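Folylpolyglutamate synthase protein FOLC (Mycobacterium tuberculosis, PDB 2VOS) probably catalyses the ATP-dependent, magnesium-requiring addition of L-glutamate to dihydropteroate and, successively, to tetrahydrofolate, yielding dihydrofolate and folylpolyglutamates. Local coordinates at residues G273-Q278 and H297-A302. Residues are numbered along the deposited sequence; the frame is centred on the assembly and turned at random.
Sequences GGQVLQ and HQAHNA. With ADP (adenosine-5'-diphosphate), chain B.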
loop_
_atom_site.group_PDB
_atom_site.type_symbol
_atom_site.label_atom_id
_atom_site.label_comp_id
_atom_site.label_asym_id
_atom_site.label_seq_id
_atom_site.Cartn_x
_atom_site.Cartn_y
_atom_site.Cartn_z
ATOM N N GLY A 273 -19.085 0.037 -10.708
ATOM C CA GLY A 273 -18.032 0.838 -10.056
ATOM C C GLY A 273 -17.321 0.125 -8.903
ATOM O O GLY A 273 -16.388 0.696 -8.311
ATOM N N GLY A 274 -17.707 -1.114 -8.567
ATOM C CA GLY A 274 -17.110 -1.708 -7.367
ATOM C C GLY A 274 -17.877 -2.912 -6.882
ATOM O O GLY A 274 -17.974 -3.912 -7.599
ATOM N N GLN A 275 -18.386 -2.854 -5.633
ATOM C CA GLN A 275 -19.059 -4.012 -5.069
ATOM C C GLN A 275 -19.903 -3.580 -3.869
ATOM O O GLN A 275 -19.680 -2.522 -3.301
ATOM C CB GLN A 275 -18.022 -5.025 -4.553
ATOM C CG GLN A 275 -16.916 -4.424 -3.680
ATOM C CD GLN A 275 -15.709 -5.369 -3.521
ATOM O OE1 GLN A 275 -15.862 -6.468 -2.943
ATOM N NE2 GLN A 275 -14.527 -4.975 -4.064
ATOM N N VAL A 276 -20.868 -4.411 -3.492
ATOM C CA VAL A 276 -21.691 -4.124 -2.353
ATOM C C VAL A 276 -21.436 -5.250 -1.352
ATOM O O VAL A 276 -21.455 -6.423 -1.711
ATOM C CB VAL A 276 -23.152 -4.103 -2.776
ATOM C CG1 VAL A 276 -24.029 -3.952 -1.503
ATOM C CG2 VAL A 276 -23.430 -2.891 -3.760
ATOM N N LEU A 277 -21.212 -4.899 -0.095
ATOM C CA LEU A 277 -20.820 -5.847 0.944
ATOM C C LEU A 277 -21.799 -5.926 2.101
ATOM O O LEU A 277 -22.429 -4.941 2.482
ATOM C CB LEU A 277 -19.422 -5.420 1.526
ATOM C CG LEU A 277 -18.357 -5.132 0.451
ATOM C CD1 LEU A 277 -17.032 -4.574 1.119
ATOM C CD2 LEU A 277 -18.061 -6.371 -0.323
ATOM N N GLN A 278 -21.858 -7.090 2.721
ATOM C CA GLN A 278 -22.425 -7.192 4.036
ATOM C C GLN A 278 -21.321 -7.718 4.942
ATOM O O GLN A 278 -20.793 -8.824 4.707
ATOM C CB GLN A 278 -23.599 -8.216 4.049
ATOM C CG GLN A 278 -24.239 -8.244 5.421
ATOM C CD GLN A 278 -25.448 -9.155 5.475
ATOM O OE1 GLN A 278 -25.336 -10.372 5.224
ATOM N NE2 GLN A 278 -26.620 -8.570 5.828
ATOM N N HIS A 297 -10.251 -9.148 -2.944
ATOM C CA HIS A 297 -9.277 -8.774 -1.919
ATOM C C HIS A 297 -9.636 -7.462 -1.234
ATOM O O HIS A 297 -9.330 -7.281 -0.036
ATOM C CB HIS A 297 -7.875 -8.624 -2.486
ATOM C CG HIS A 297 -7.774 -7.685 -3.666
ATOM N ND1 HIS A 297 -8.302 -7.997 -4.901
ATOM C CD2 HIS A 297 -7.107 -6.513 -3.829
ATOM C CE1 HIS A 297 -8.050 -7.004 -5.742
ATOM N NE2 HIS A 297 -7.268 -6.129 -5.135
ATOM N N GLN A 298 -10.235 -6.526 -1.970
ATOM C CA GLN A 298 -10.641 -5.270 -1.317
ATOM C C GLN A 298 -11.816 -5.472 -0.310
ATOM O O GLN A 298 -11.966 -4.720 0.620
ATOM C CB GLN A 298 -10.925 -4.147 -2.326
ATOM C CG GLN A 298 -9.647 -3.782 -3.161
ATOM C CD GLN A 298 -8.611 -3.039 -2.336
ATOM O OE1 GLN A 298 -8.742 -2.895 -1.126
ATOM N NE2 GLN A 298 -7.597 -2.509 -2.993
ATOM N N ALA A 299 -12.651 -6.474 -0.522
ATOM C CA ALA A 299 -13.663 -6.767 0.487
ATOM C C ALA A 299 -13.017 -7.206 1.795
ATOM O O ALA A 299 -13.492 -6.880 2.887
ATOM C CB ALA A 299 -14.670 -7.892 -0.042
ATOM N N HIS A 300 -11.919 -7.949 1.685
ATOM C CA HIS A 300 -11.220 -8.445 2.884
ATOM C C HIS A 300 -10.480 -7.318 3.584
ATOM O O HIS A 300 -10.450 -7.256 4.821
ATOM C CB HIS A 300 -10.253 -9.604 2.496
ATOM C CG HIS A 300 -11.003 -10.850 2.164
ATOM N ND1 HIS A 300 -11.771 -11.518 3.104
ATOM C CD2 HIS A 300 -11.200 -11.495 0.990
ATOM C CE1 HIS A 300 -12.408 -12.519 2.521
ATOM N NE2 HIS A 300 -12.085 -12.524 1.239
ATOM N N ASN A 301 -9.872 -6.434 2.790
ATOM C CA ASN A 301 -9.245 -5.228 3.323
ATOM C C ASN A 301 -10.326 -4.367 4.013
ATOM O O ASN A 301 -10.082 -3.853 5.091
ATOM C CB ASN A 301 -8.606 -4.357 2.215
ATOM C CG ASN A 301 -7.395 -5.053 1.582
ATOM O OD1 ASN A 301 -6.863 -6.009 2.158
ATOM N ND2 ASN A 301 -6.944 -4.559 0.436
ATOM N N ALA A 302 -11.494 -4.220 3.394
ATOM C CA ALA A 302 -12.588 -3.481 4.058
ATOM C C ALA A 302 -12.971 -4.003 5.414
ATOM O O ALA A 302 -13.068 -3.254 6.386
ATOM C CB ALA A 302 -13.818 -3.426 3.160
HETATM P PB ADP B . 0.744 -2.622 0.401
HETATM O O1B ADP B . 0.623 -1.229 0.963
HETATM O O2B ADP B . 1.870 -2.762 -0.584
HETATM O O3B ADP B . 0.670 -3.747 1.389
HETATM P PA ADP B . -1.565 -1.967 -1.340
HETATM O O1A ADP B . -0.736 -0.813 -1.883
HETATM O O2A ADP B . -3.005 -1.854 -0.867
HETATM O O3A ADP B . -0.638 -2.934 -0.398
HETATM O "O5'" ADP B . -1.688 -2.940 -2.635
HETATM C "C5'" ADP B . -0.612 -3.259 -3.530
HETATM C "C4'" ADP B . -1.200 -4.262 -4.545
HETATM O "O4'" ADP B . -1.543 -5.491 -3.847
HETATM C "C3'" ADP B . -2.548 -3.850 -5.133
HETATM O "O3'" ADP B . -2.390 -3.275 -6.414
HETATM C "C2'" ADP B . -3.367 -5.088 -5.362
HETATM O "O2'" ADP B . -2.843 -5.723 -6.578
HETATM C "C1'" ADP B . -2.823 -6.001 -4.294
HETATM N N9 ADP B . -3.614 -6.107 -3.034
HETATM C C8 ADP B . -4.069 -5.143 -2.164
HETATM N N7 ADP B . -4.697 -5.736 -1.106
HETATM C C5 ADP B . -4.535 -7.084 -1.254
HETATM C C6 ADP B . -4.901 -8.290 -0.503
HETATM N N6 ADP B . -5.579 -8.201 0.661
HETATM N N1 ADP B . -4.580 -9.463 -1.061
HETATM C C2 ADP B . -3.954 -9.640 -2.254
HETATM N N3 ADP B . -3.551 -8.580 -3.002
HETATM C C4 ADP B . -3.845 -7.323 -2.532
#
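Helix 296-312 serves two surfaces at once, and residues 297-302 divide the work by side chain. Toward strand 274-281, the middle strand of a three-stranded antiparallel sheet, the helix turns its alanines. Leu277, with CG anti to the carbonyl carbon (chi1 -49°), spreads its methyls over them: CD2 lies 3.7 Å from Ala299 CB and CD1 4.0 Å from Ala302 CB. Two residues back, Gln275 starts in the crowded position between N and C (chi1 48°) and then runs extended to the helix, where OE1 comes to 3.4 Å from Ala299 CB. Its buried amide is fixed from elsewhere, OE1 by Arg268 and NE2 by the carbonyls of Leu293 and Gly295. The Asn301 amide meets the base with both its atoms, ND2 giving a nearly straight bond to ADP N7 (3.0 Å, 172°) while OD1 accepts from ADP N6 at 2.9 Å. Gln298, bent at chi2, helps to fix that amide's rotation: its OE1 also accepts from Asn301 ND2 at 2.9 Å, the donor above the carbonyl plane, and its NE2 bonds Ser77. His297 lies obliquely against the purine. The paired Asn301 bonds form the adenine end of the nucleotide pocket, within the Mur ligase middle domain.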